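Local coordinates for mandelate racemase/muconate lactonizing protein (Paenibacillus sp., PDB 3QPE) that probably acts on acid sugars as a member of the enolase superfamily, holding D-galacturonic acid beside magnesium in the active site of its barrel, at residues A[30-35]-A[175-180]; A[134-139]-A[168-173]; A[229-234]-A[258-263]; A[307-312]-A[331-336]. All coordinates share one frame; numbering follows the deposited sequence.

Interaction 1 (A[30-35]-A[175-180]); sequences AGANGR and GRHMPL. With DGU (D-galacturonic acid), chain G.
A loop of the N-terminal capping domain, of the kind that closes over the active site in the enolase superfamily, docks residues 30-35 on residues 175-180. Ala-32 CB packs over one face of the His-177 ring, 4.0 Å from its centroid. The same ring turns its NE2 edge to the backbone, making a weak hydrogen bond of 2.9 Å from His-177 NE2 to Asn-33 O beside its stronger one to Ile-36 O. Arg-176 extends from CG to NE, CG being anti to the backbone N (chi1 178°), and NH1 donates to Arg-35 O at 2.8 Å. A lysine in place of Arg-176 would probably lose either this grip on Arg-35 O or the salt bridge of NE to Asp-245 of the second subunit. Water 1 adds a bridge from Gly-34 O to His-177 N. The Asn-33 side chain serves the sugar: OD1 accepts from Arg-35 N at 3.0 Å in an Asx turn, leaving ND2 to donate to O3 of the galacturonic acid at 2.8 Å. The contact thus lies between the sugar and the subunit interface, joining the loop between strands 14-30 and 42-52 to the one leading into helix 180-198.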
# COMPACT_ATOMS: atom_id res chain seq x y z
N ALA A 30 -17.06 15.64 -13.26
CA ALA A 30 -16.30 15.58 -12.01
C ALA A 30 -14.90 16.11 -12.24
O ALA A 30 -14.16 15.58 -13.07
CB ALA A 30 -16.25 14.13 -11.48
N GLY A 31 -14.52 17.15 -11.49
CA GLY A 31 -13.18 17.70 -11.58
C GLY A 31 -12.10 16.84 -10.94
O GLY A 31 -12.25 15.62 -10.83
N ALA A 32 -11.02 17.48 -10.53
CA ALA A 32 -9.85 16.81 -9.97
C ALA A 32 -10.10 16.34 -8.54
O ALA A 32 -11.07 16.75 -7.91
CB ALA A 32 -8.64 17.75 -10.03
N ASN A 33 -9.23 15.45 -8.06
CA ASN A 33 -9.18 15.11 -6.64
C ASN A 33 -7.78 15.38 -6.13
O ASN A 33 -6.97 15.97 -6.86
CB ASN A 33 -9.64 13.66 -6.34
CG ASN A 33 -8.67 12.61 -6.84
OD1 ASN A 33 -7.52 12.91 -7.19
ND2 ASN A 33 -9.12 11.36 -6.87
N GLY A 34 -7.49 14.98 -4.89
CA GLY A 34 -6.24 15.32 -4.25
C GLY A 34 -4.99 14.91 -5.02
O GLY A 34 -3.95 15.58 -4.92
N ARG A 35 -5.07 13.82 -5.78
CA ARG A 35 -3.87 13.27 -6.43
C ARG A 35 -3.81 13.39 -7.95
O ARG A 35 -2.72 13.38 -8.52
CB ARG A 35 -3.68 11.80 -6.04
CG ARG A 35 -4.91 10.90 -6.24
CD ARG A 35 -4.61 9.43 -5.89
NE ARG A 35 -3.51 8.91 -6.71
CZ ARG A 35 -3.66 8.32 -7.89
NH1 ARG A 35 -2.61 7.90 -8.57
NH2 ARG A 35 -4.88 8.16 -8.40
N GLY A 175 -2.34 19.57 -1.75
CA GLY A 175 -1.39 18.49 -1.92
C GLY A 175 -0.65 18.60 -3.24
O GLY A 175 0.56 18.37 -3.31
N ARG A 176 -1.37 19.00 -4.29
CA ARG A 176 -0.83 19.02 -5.64
C ARG A 176 -1.33 20.18 -6.48
O ARG A 176 -0.55 20.85 -7.15
CB ARG A 176 -1.16 17.71 -6.38
CG ARG A 176 -0.64 17.69 -7.82
CD ARG A 176 -1.05 16.43 -8.60
NE ARG A 176 -0.40 16.43 -9.92
CZ ARG A 176 -0.68 15.59 -10.91
NH1 ARG A 176 -1.60 14.65 -10.76
NH2 ARG A 176 -0.02 15.69 -12.06
N HIS A 177 -2.65 20.39 -6.49
CA HIS A 177 -3.25 21.31 -7.47
C HIS A 177 -3.19 22.80 -7.13
O HIS A 177 -3.19 23.65 -8.03
CB HIS A 177 -4.69 20.91 -7.73
CG HIS A 177 -4.84 19.52 -8.26
ND1 HIS A 177 -4.30 19.13 -9.46
CD2 HIS A 177 -5.46 18.43 -7.75
CE1 HIS A 177 -4.58 17.85 -9.67
NE2 HIS A 177 -5.29 17.41 -8.66
N MET A 178 -3.16 23.12 -5.83
CA MET A 178 -3.10 24.49 -5.34
C MET A 178 -1.93 24.61 -4.37
O MET A 178 -1.50 23.61 -3.81
CB MET A 178 -4.38 24.84 -4.56
CG MET A 178 -5.64 25.02 -5.38
SD MET A 178 -7.05 25.50 -4.35
CE MET A 178 -6.50 27.12 -3.81
N PRO A 179 -1.42 25.85 -4.16
CA PRO A 179 -0.37 26.02 -3.16
C PRO A 179 -0.85 25.46 -1.83
O PRO A 179 -2.04 25.54 -1.53
CB PRO A 179 -0.18 27.54 -3.10
CG PRO A 179 -0.68 28.03 -4.41
CD PRO A 179 -1.81 27.13 -4.78
N LEU A 180 0.06 24.89 -1.04
CA LEU A 180 -0.36 24.03 0.07
C LEU A 180 -1.19 24.76 1.11
O LEU A 180 -2.23 24.28 1.56
CB LEU A 180 0.84 23.38 0.76
CG LEU A 180 0.51 22.46 1.95
CD1 LEU A 180 -0.59 21.48 1.60
CD2 LEU A 180 1.75 21.70 2.39
O1 DGU G . -11.00 6.23 -9.47
O2 DGU G . -9.99 8.73 -8.65
O5 DGU G . -11.45 7.98 -3.83
O6B DGU G . -13.86 7.38 -2.56
C1 DGU G . -11.37 6.76 -8.41
C2 DGU G . -11.27 8.28 -8.17
C3 DGU G . -11.43 8.67 -6.68
C4 DGU G . -12.63 8.00 -5.98
C5 DGU G . -12.70 8.27 -4.47
C6 DGU G . -13.90 7.55 -3.80
O3 DGU G . -11.57 10.10 -6.58
O4 DGU G . -12.55 6.59 -6.15
O6A DGU G . -14.83 7.21 -4.56
O HOH W 1 -4.31 18.34 -4.79

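Interaction 2 (A[134-139]-A[168-173]); sequences SLYFDD and KIKVGR. With DGU (D-galacturonic acid), chain G.
Tyr-136, just beyond the end of strand 126-135, and Lys-170, at the end of strand 167-170, lie side by side and point the same way; the two strands belong to a parallel beta-alpha-beta unit with helix 145-161. Lys-170 CE rides over one face of the Tyr-136 ring, off centre, 3.8 Å from the centroid. Bends at chi2 and chi4 carry its NZ onward to 3.1 Å from C5 of the galacturonic acid, and NZ also bonds to Asp-207. With Lys-168, whose NZ donates to sugar O6B and also bonds to Tyr-131 OH, it forms the Lys-x-Lys motif familiar in the mandelate racemase group. Phe-137 and Arg-173 instead slide past each other in opposite directions. Arg-173 CG stands over the centre of the ring, 3.6 Å from its centroid, while the guanidinium, 36° from the ring plane, lays a face on Phe-137 CD1. That guanidinium grips Asp-139 side-on: NE reaches OD2 at 3.0 Å on its syn lone pair, and NH1 meets OD1 at 2.8 Å from above the carboxylate plane. NH2 turns back to Lys-170 O, so backbone and acid together fix the rotation of the group. Arg-186 and Asp-187 extend this charged cluster. Water 2 joins the same groups, accepting from Arg-173 NH1 and lying 2.7 Å from Lys-170 O.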
# COMPACT_ATOMS: atom_id res chain seq x y z
N SER A 134 -20.11 13.00 -5.39
CA SER A 134 -19.70 13.73 -6.60
C SER A 134 -19.06 15.11 -6.39
O SER A 134 -18.85 15.85 -7.35
CB SER A 134 -20.90 13.90 -7.55
OG SER A 134 -21.87 14.77 -6.97
N LEU A 135 -18.72 15.45 -5.15
CA LEU A 135 -18.21 16.79 -4.86
C LEU A 135 -16.69 16.87 -4.97
O LEU A 135 -15.97 16.89 -3.96
CB LEU A 135 -18.69 17.25 -3.48
CG LEU A 135 -20.22 17.35 -3.41
CD1 LEU A 135 -20.72 17.44 -1.99
CD2 LEU A 135 -20.69 18.55 -4.23
N TYR A 136 -16.21 16.93 -6.21
CA TYR A 136 -14.79 16.98 -6.52
C TYR A 136 -14.23 18.41 -6.40
O TYR A 136 -14.89 19.27 -5.86
CB TYR A 136 -14.55 16.36 -7.90
CG TYR A 136 -14.49 14.85 -7.81
CD1 TYR A 136 -15.60 14.11 -7.40
CD2 TYR A 136 -13.31 14.16 -8.10
CE1 TYR A 136 -15.53 12.71 -7.29
CE2 TYR A 136 -13.24 12.77 -7.98
CZ TYR A 136 -14.35 12.06 -7.58
OH TYR A 136 -14.26 10.68 -7.46
N PHE A 137 -12.99 18.62 -6.87
CA PHE A 137 -12.36 19.94 -6.89
C PHE A 137 -12.92 20.72 -8.06
O PHE A 137 -12.20 21.01 -9.02
CB PHE A 137 -10.83 19.82 -7.06
CG PHE A 137 -10.14 19.18 -5.89
CD1 PHE A 137 -10.86 18.81 -4.77
CD2 PHE A 137 -8.77 18.96 -5.90
CE1 PHE A 137 -10.23 18.22 -3.65
CE2 PHE A 137 -8.13 18.36 -4.80
CZ PHE A 137 -8.86 18.00 -3.68
N ASP A 138 -14.20 21.03 -7.98
CA ASP A 138 -14.89 21.66 -9.09
C ASP A 138 -14.70 23.18 -9.13
O ASP A 138 -15.23 23.86 -10.02
CB ASP A 138 -16.35 21.27 -9.05
CG ASP A 138 -16.54 19.76 -9.22
OD1 ASP A 138 -15.83 19.19 -10.07
OD2 ASP A 138 -17.34 19.15 -8.48
N ASP A 139 -13.89 23.67 -8.21
CA ASP A 139 -13.72 25.10 -7.96
C ASP A 139 -12.32 25.61 -8.33
O ASP A 139 -11.98 26.75 -8.02
CB ASP A 139 -13.88 25.33 -6.48
CG ASP A 139 -12.97 24.41 -5.67
OD1 ASP A 139 -13.15 23.17 -5.73
OD2 ASP A 139 -12.03 24.92 -5.02
N LYS A 168 -20.05 13.42 0.50
CA LYS A 168 -18.62 13.22 0.66
C LYS A 168 -17.84 14.21 -0.17
O LYS A 168 -18.00 14.30 -1.39
CB LYS A 168 -18.20 11.78 0.32
CG LYS A 168 -16.72 11.52 0.59
CD LYS A 168 -16.42 10.03 0.63
CE LYS A 168 -16.06 9.47 -0.74
NZ LYS A 168 -16.02 7.95 -0.63
N ILE A 169 -16.98 14.96 0.50
CA ILE A 169 -16.32 16.09 -0.12
C ILE A 169 -14.84 15.80 -0.36
O ILE A 169 -14.13 15.42 0.57
CB ILE A 169 -16.42 17.30 0.83
CG1 ILE A 169 -17.86 17.49 1.30
CG2 ILE A 169 -15.83 18.54 0.18
CD1 ILE A 169 -18.05 18.70 2.21
N LYS A 170 -14.37 15.97 -1.58
CA LYS A 170 -12.94 15.82 -1.85
C LYS A 170 -12.17 16.97 -1.22
O LYS A 170 -12.53 18.13 -1.42
CB LYS A 170 -12.70 15.81 -3.36
CG LYS A 170 -13.30 14.60 -4.05
CD LYS A 170 -12.57 13.31 -3.63
CE LYS A 170 -13.01 12.11 -4.48
NZ LYS A 170 -13.65 11.05 -3.63
N VAL A 171 -11.14 16.65 -0.44
CA VAL A 171 -10.24 17.65 0.12
C VAL A 171 -8.82 17.28 -0.28
O VAL A 171 -8.62 16.30 -1.01
CB VAL A 171 -10.37 17.74 1.64
CG1 VAL A 171 -11.79 18.12 2.00
CG2 VAL A 171 -10.01 16.37 2.28
N GLY A 172 -7.83 18.06 0.15
CA GLY A 172 -6.47 17.85 -0.29
C GLY A 172 -6.03 18.76 -1.42
O GLY A 172 -5.02 18.51 -2.08
N ARG A 173 -6.78 19.83 -1.65
CA ARG A 173 -6.40 20.79 -2.69
C ARG A 173 -4.93 21.23 -2.67
O ARG A 173 -4.30 21.40 -3.73
CB ARG A 173 -7.34 22.00 -2.67
CG ARG A 173 -8.74 21.69 -3.17
CD ARG A 173 -9.71 22.82 -2.84
NE ARG A 173 -11.05 22.56 -3.37
CZ ARG A 173 -11.90 21.67 -2.87
NH1 ARG A 173 -13.09 21.50 -3.43
NH2 ARG A 173 -11.55 20.93 -1.81
O1 DGU G . -11.00 6.23 -9.47
O2 DGU G . -9.99 8.73 -8.65
O5 DGU G . -11.45 7.98 -3.83
O6B DGU G . -13.86 7.38 -2.56
C1 DGU G . -11.37 6.76 -8.41
C2 DGU G . -11.27 8.28 -8.17
C3 DGU G . -11.43 8.67 -6.68
C4 DGU G . -12.63 8.00 -5.98
C5 DGU G . -12.70 8.27 -4.47
C6 DGU G . -13.90 7.55 -3.80
O3 DGU G . -11.57 10.10 -6.58
O4 DGU G . -12.55 6.59 -6.15
O6A DGU G . -14.83 7.21 -4.56
O HOH W 2 -14.44 19.22 -2.96
O HOH W 3 -15.90 9.87 -5.26

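Interaction 3 (A[229-234]-A[258-263]); sequences LYWLEE and LIADGE. With MG (magnesium ion), chain E; MG (magnesium ion), chain F; DGU (D-galacturonic acid), chain G.
This is a parallel strand pairing in the barrel, made by the beta-alpha-beta unit of strand 229-233, helix 240-253 and strand 258-261, from Trp-231 beside Leu-258 down to Glu-233 beside Ala-260. The axes of the two short strands are inclined by 39°. Four backbone hydrogen bonds alternate along the ladder, the straightest running from Ala-260 N to Leu-232 O at 2.8 Å. Leu-232 and Ile-259 lie side by side on the face packed by helix 240-253. On the other face Ala-260 CB sits over the five-membered ring of Trp-231, 3.7 Å from its centroid and 7° off the normal. The indole NE1 donates to the anti lone pair of Glu-233 OE1 at 3.2 Å, and Lys-168 and Gln-283 also bond to that oxygen. A leucine in place of Trp-231 would probably uncover the Ala-260 methyl and leave Glu-233 OE1 without one of the donors that steady its carboxylate. The other oxygen of Glu-233, OE2, binds a magnesium ion at 2.1 Å, and Glu-263 OE2 binds it at 2.2 Å. Sugar atoms O5 and O6B, water 6 and Asp-207 complete that site. At a second site, the carboxylates of Glu-234 and Asp-261 stand nearly perpendicular (89°), and their OE2 and OD1 share a magnesium with Glu-238 and three waters. Glu-234 and Glu-263 stack obliquely between the two metals, which probably ease the repulsion of so many acids. Acidic ligands at the C-terminal ends of successive barrel strands, holding magnesium against the substrate carboxylate, are the hallmark of the enolase superfamily.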
# COMPACT_ATOMS: atom_id res chain seq x y z
N LEU A 229 -18.89 15.97 10.99
CA LEU A 229 -17.96 15.10 10.30
C LEU A 229 -18.20 13.68 10.75
O LEU A 229 -18.04 13.36 11.92
CB LEU A 229 -16.52 15.49 10.63
CG LEU A 229 -15.66 15.99 9.47
CD1 LEU A 229 -16.38 17.02 8.60
CD2 LEU A 229 -14.36 16.55 10.02
N TYR A 230 -18.62 12.84 9.80
CA TYR A 230 -18.97 11.45 10.10
C TYR A 230 -17.74 10.56 9.92
O TYR A 230 -17.44 9.73 10.79
CB TYR A 230 -20.11 10.99 9.18
CG TYR A 230 -20.58 9.59 9.50
CD1 TYR A 230 -21.32 9.34 10.64
CD2 TYR A 230 -20.30 8.53 8.66
CE1 TYR A 230 -21.75 8.07 10.95
CE2 TYR A 230 -20.73 7.24 8.96
CZ TYR A 230 -21.46 7.03 10.10
OH TYR A 230 -21.90 5.76 10.43
N TRP A 231 -17.03 10.73 8.82
CA TRP A 231 -15.75 10.04 8.65
C TRP A 231 -14.67 10.78 7.86
O TRP A 231 -14.94 11.67 7.05
CB TRP A 231 -15.94 8.58 8.18
CG TRP A 231 -16.12 8.33 6.68
CD1 TRP A 231 -15.43 8.90 5.65
CD2 TRP A 231 -17.04 7.41 6.09
NE1 TRP A 231 -15.87 8.39 4.45
CE2 TRP A 231 -16.86 7.47 4.69
CE3 TRP A 231 -17.99 6.53 6.61
CZ2 TRP A 231 -17.61 6.69 3.80
CZ3 TRP A 231 -18.73 5.75 5.72
CH2 TRP A 231 -18.54 5.84 4.34
N LEU A 232 -13.43 10.39 8.14
CA LEU A 232 -12.26 10.86 7.44
C LEU A 232 -11.69 9.72 6.62
O LEU A 232 -11.26 8.71 7.19
CB LEU A 232 -11.21 11.35 8.45
CG LEU A 232 -9.84 11.75 7.89
CD1 LEU A 232 -9.90 12.97 6.93
CD2 LEU A 232 -8.86 11.99 9.04
N GLU A 233 -11.67 9.90 5.30
CA GLU A 233 -11.29 8.85 4.36
C GLU A 233 -9.94 9.13 3.69
O GLU A 233 -9.73 10.20 3.13
CB GLU A 233 -12.40 8.70 3.30
CG GLU A 233 -12.02 7.90 2.07
CD GLU A 233 -13.22 7.53 1.22
OE1 GLU A 233 -14.38 7.70 1.66
OE2 GLU A 233 -13.02 7.02 0.13
N GLU A 234 -9.03 8.17 3.77
CA GLU A 234 -7.72 8.29 3.14
C GLU A 234 -7.02 9.63 3.35
O GLU A 234 -6.58 10.27 2.40
CB GLU A 234 -7.81 7.98 1.64
CG GLU A 234 -8.24 6.54 1.33
CD GLU A 234 -7.64 6.01 0.02
OE1 GLU A 234 -7.86 6.60 -1.05
OE2 GLU A 234 -6.93 5.00 0.05
N LEU A 258 -15.02 8.86 12.43
CA LEU A 258 -14.53 7.54 12.06
C LEU A 258 -13.40 7.64 11.06
O LEU A 258 -13.33 8.59 10.27
CB LEU A 258 -15.66 6.72 11.45
CG LEU A 258 -16.87 6.51 12.35
CD1 LEU A 258 -18.04 5.96 11.54
CD2 LEU A 258 -16.50 5.57 13.49
N ILE A 259 -12.50 6.67 11.10
CA ILE A 259 -11.43 6.57 10.12
C ILE A 259 -11.81 5.55 9.04
O ILE A 259 -12.05 4.38 9.35
CB ILE A 259 -10.12 6.14 10.80
CG1 ILE A 259 -9.71 7.18 11.85
CG2 ILE A 259 -9.01 5.96 9.78
CD1 ILE A 259 -9.60 8.55 11.28
N ALA A 260 -11.87 6.01 7.79
CA ALA A 260 -12.24 5.14 6.68
C ALA A 260 -11.05 4.97 5.72
O ALA A 260 -10.32 5.91 5.45
CB ALA A 260 -13.44 5.73 5.93
N ASP A 261 -10.87 3.77 5.19
CA ASP A 261 -9.76 3.50 4.30
C ASP A 261 -9.96 2.15 3.59
O ASP A 261 -10.88 1.43 3.92
CB ASP A 261 -8.44 3.54 5.07
CG ASP A 261 -7.31 4.11 4.25
OD1 ASP A 261 -7.30 3.85 3.03
OD2 ASP A 261 -6.45 4.83 4.80
N GLY A 262 -9.14 1.84 2.59
CA GLY A 262 -9.15 0.51 1.99
C GLY A 262 -9.29 0.42 0.48
O GLY A 262 -9.12 -0.65 -0.09
N GLU A 263 -9.61 1.52 -0.19
CA GLU A 263 -9.74 1.47 -1.66
C GLU A 263 -8.38 1.29 -2.35
O GLU A 263 -7.32 1.55 -1.76
CB GLU A 263 -10.46 2.71 -2.21
CG GLU A 263 -9.58 3.94 -2.28
CD GLU A 263 -10.37 5.18 -2.68
OE1 GLU A 263 -10.00 5.84 -3.68
OE2 GLU A 263 -11.37 5.48 -1.99
MG MG E . -11.91 7.57 -1.54
MG MG F . -5.72 3.98 1.54
O1 DGU G . -11.00 6.23 -9.47
O2 DGU G . -9.99 8.73 -8.65
O5 DGU G . -11.45 7.98 -3.83
O6B DGU G . -13.86 7.38 -2.56
C1 DGU G . -11.37 6.76 -8.41
C2 DGU G . -11.27 8.28 -8.17
C3 DGU G . -11.43 8.67 -6.68
C4 DGU G . -12.63 8.00 -5.98
C5 DGU G . -12.70 8.27 -4.47
C6 DGU G . -13.90 7.55 -3.80
O3 DGU G . -11.57 10.10 -6.58
O4 DGU G . -12.55 6.59 -6.15
O6A DGU G . -14.83 7.21 -4.56
O HOH W 4 -5.91 4.14 -2.34
O HOH W 5 -6.32 1.98 0.86
O HOH W 6 -9.79 7.95 -1.15
O HOH W 7 -3.95 4.04 0.07
O HOH W 8 -4.97 5.77 2.57

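Interaction 4 (A[307-312]-A[331-336]); sequences RSAPHC and NFEFVE. With DGU (D-galacturonic acid), chain G.
His-311 and Glu-336 both reach D-galacturonic acid, with the Glu-336 carboxylate turned 88° from the imidazole plane. His-311 NE2 is hydrogen-bonded to sugar O4 at 2.5 Å along an almost straight line, the hydroxyl lying at the ring edge, and Glu-336 OE2 approaches O6A to 2.6 Å. Glu-336 gets there on an extended chain whose CG is anti to the backbone N (chi1 -173°). Its OE1 accepts from Cys-312 N at 2.9 Å, the donor standing above the carboxylate plane, so the opposite backbone steadies the group while Lys-168 and Thr-133 bond to OE2. Asp-285 in turn holds His-311 ND1. Farther from the sugar the two backbones part, and water fills in: water 10 spans Pro-310 O and Phe-334 O, and water 9 links Pro-310 O to Glu-336 N. They rejoin at a single bridge, where Ser-308 N donates to Asn-331 O at 3.0 Å and Ser-308 O accepts from Glu-333 N at 2.8 Å. Pro-310 CD leans on Phe-332 CE2 there. Outermost, Arg-307 NH1 forms a salt bridge of 2.8 Å with OE2 of Glu-333 on its syn side, tilted out of the carboxylate plane, while OE1 of that acid bonds to Tyr-230 OH. The arrangement joins late strands of the barrel, and its histidine backed by an aspartate resembles the His-Asp pair of the mandelate racemase group.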
# COMPACT_ATOMS: atom_id res chain seq x y z
N ARG A 307 -17.00 -1.62 10.42
CA ARG A 307 -18.01 -1.14 9.48
C ARG A 307 -17.59 -1.36 8.02
O ARG A 307 -16.40 -1.27 7.68
CB ARG A 307 -18.26 0.36 9.71
CG ARG A 307 -18.67 0.69 11.13
CD ARG A 307 -18.46 2.17 11.44
NE ARG A 307 -18.73 2.48 12.83
CZ ARG A 307 -19.90 2.89 13.28
NH1 ARG A 307 -20.91 3.05 12.43
NH2 ARG A 307 -20.07 3.15 14.58
N SER A 308 -18.58 -1.62 7.17
CA SER A 308 -18.36 -1.90 5.77
C SER A 308 -18.92 -0.74 4.94
O SER A 308 -20.08 -0.36 5.09
CB SER A 308 -19.06 -3.21 5.39
OG SER A 308 -18.50 -4.33 6.06
N ALA A 309 -18.09 -0.16 4.08
CA ALA A 309 -18.55 0.85 3.14
C ALA A 309 -17.87 0.62 1.81
O ALA A 309 -16.87 1.26 1.50
CB ALA A 309 -18.25 2.29 3.67
N PRO A 310 -18.40 -0.32 1.00
CA PRO A 310 -17.72 -0.64 -0.26
C PRO A 310 -17.53 0.58 -1.16
O PRO A 310 -18.49 1.32 -1.38
CB PRO A 310 -18.68 -1.63 -0.92
CG PRO A 310 -19.41 -2.28 0.22
CD PRO A 310 -19.62 -1.11 1.19
N HIS A 311 -16.32 0.76 -1.68
CA HIS A 311 -16.00 1.83 -2.62
C HIS A 311 -16.71 1.56 -3.93
O HIS A 311 -16.75 0.42 -4.41
CB HIS A 311 -14.49 1.88 -2.86
CG HIS A 311 -14.08 2.76 -4.01
ND1 HIS A 311 -14.16 2.36 -5.32
CD2 HIS A 311 -13.58 4.02 -4.03
CE1 HIS A 311 -13.73 3.33 -6.11
NE2 HIS A 311 -13.38 4.35 -5.35
N CYS A 312 -17.29 2.61 -4.51
CA CYS A 312 -17.87 2.49 -5.84
C CYS A 312 -17.72 3.84 -6.53
O CYS A 312 -18.33 4.82 -6.13
CB CYS A 312 -19.34 2.10 -5.76
SG CYS A 312 -20.12 1.94 -7.39
N ASN A 331 -23.10 -4.34 9.71
CA ASN A 331 -22.62 -2.96 9.83
C ASN A 331 -22.38 -2.29 8.48
O ASN A 331 -21.35 -1.64 8.29
CB ASN A 331 -21.35 -2.87 10.69
CG ASN A 331 -21.54 -3.44 12.08
OD1 ASN A 331 -22.63 -3.37 12.65
ND2 ASN A 331 -20.47 -4.03 12.63
N PHE A 332 -23.32 -2.47 7.55
CA PHE A 332 -23.26 -1.77 6.28
C PHE A 332 -23.48 -0.28 6.49
O PHE A 332 -24.46 0.13 7.10
CB PHE A 332 -24.32 -2.33 5.30
CG PHE A 332 -24.14 -1.84 3.89
CD1 PHE A 332 -24.71 -0.64 3.49
CD2 PHE A 332 -23.41 -2.57 2.97
CE1 PHE A 332 -24.53 -0.17 2.20
CE2 PHE A 332 -23.23 -2.11 1.67
CZ PHE A 332 -23.80 -0.92 1.28
N GLU A 333 -22.58 0.55 5.96
CA GLU A 333 -22.66 1.99 6.17
C GLU A 333 -23.52 2.74 5.12
O GLU A 333 -24.61 3.21 5.43
CB GLU A 333 -21.26 2.62 6.22
CG GLU A 333 -20.48 2.31 7.50
CD GLU A 333 -21.05 3.02 8.72
OE1 GLU A 333 -21.21 4.25 8.67
OE2 GLU A 333 -21.37 2.34 9.71
N PHE A 334 -23.01 2.84 3.90
CA PHE A 334 -23.67 3.62 2.85
C PHE A 334 -23.49 3.02 1.48
O PHE A 334 -22.47 2.40 1.20
CB PHE A 334 -23.02 5.00 2.74
CG PHE A 334 -23.39 5.94 3.82
CD1 PHE A 334 -24.63 6.54 3.84
CD2 PHE A 334 -22.46 6.28 4.80
CE1 PHE A 334 -24.97 7.43 4.83
CE2 PHE A 334 -22.78 7.18 5.79
CZ PHE A 334 -24.04 7.76 5.81
N VAL A 335 -24.46 3.27 0.60
CA VAL A 335 -24.23 3.14 -0.82
C VAL A 335 -23.53 4.40 -1.31
O VAL A 335 -24.04 5.52 -1.14
CB VAL A 335 -25.56 2.93 -1.59
CG1 VAL A 335 -25.34 3.08 -3.09
CG2 VAL A 335 -26.15 1.56 -1.28
N GLU A 336 -22.34 4.26 -1.90
CA GLU A 336 -21.66 5.41 -2.47
C GLU A 336 -22.33 5.79 -3.81
O GLU A 336 -22.27 5.04 -4.77
CB GLU A 336 -20.16 5.13 -2.67
CG GLU A 336 -19.38 6.37 -3.11
CD GLU A 336 -17.88 6.16 -3.17
OE1 GLU A 336 -17.42 5.02 -2.93
OE2 GLU A 336 -17.15 7.14 -3.44
O1 DGU G . -11.00 6.23 -9.47
O2 DGU G . -9.99 8.73 -8.65
O5 DGU G . -11.45 7.98 -3.83
O6B DGU G . -13.86 7.38 -2.56
C1 DGU G . -11.37 6.76 -8.41
C2 DGU G . -11.27 8.28 -8.17
C3 DGU G . -11.43 8.67 -6.68
C4 DGU G . -12.63 8.00 -5.98
C5 DGU G . -12.70 8.27 -4.47
C6 DGU G . -13.90 7.55 -3.80
O3 DGU G . -11.57 10.10 -6.58
O4 DGU G . -12.55 6.59 -6.15
O6A DGU G . -14.83 7.21 -4.56
O HOH W 9 -21.01 1.63 -2.17
O HOH W 10 -19.74 2.70 0.65
O HOH W 11 -20.63 5.84 -6.97

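From the N terminus, residues 30-35 wait some 140 residues for interaction 1, the longest closure, which ties the capping-domain loop to the barrel near the second subunit. Interaction 2 lies within that span and closes the first short crossover; the two meet directly, Gly-31 N reaching Asp-138 OD1. Interactions 3 and 4 then follow in series, each a short closure over a helix, and no pair of loops crosses. Interactions 2, 3 and 4 belong to the same barrel sheet: Lys-168 joins interaction 2 to Glu-233 and to Glu-336, and Trp-231 packs on Ala-309 between interactions 3 and 4. All four converge on the galacturonic acid.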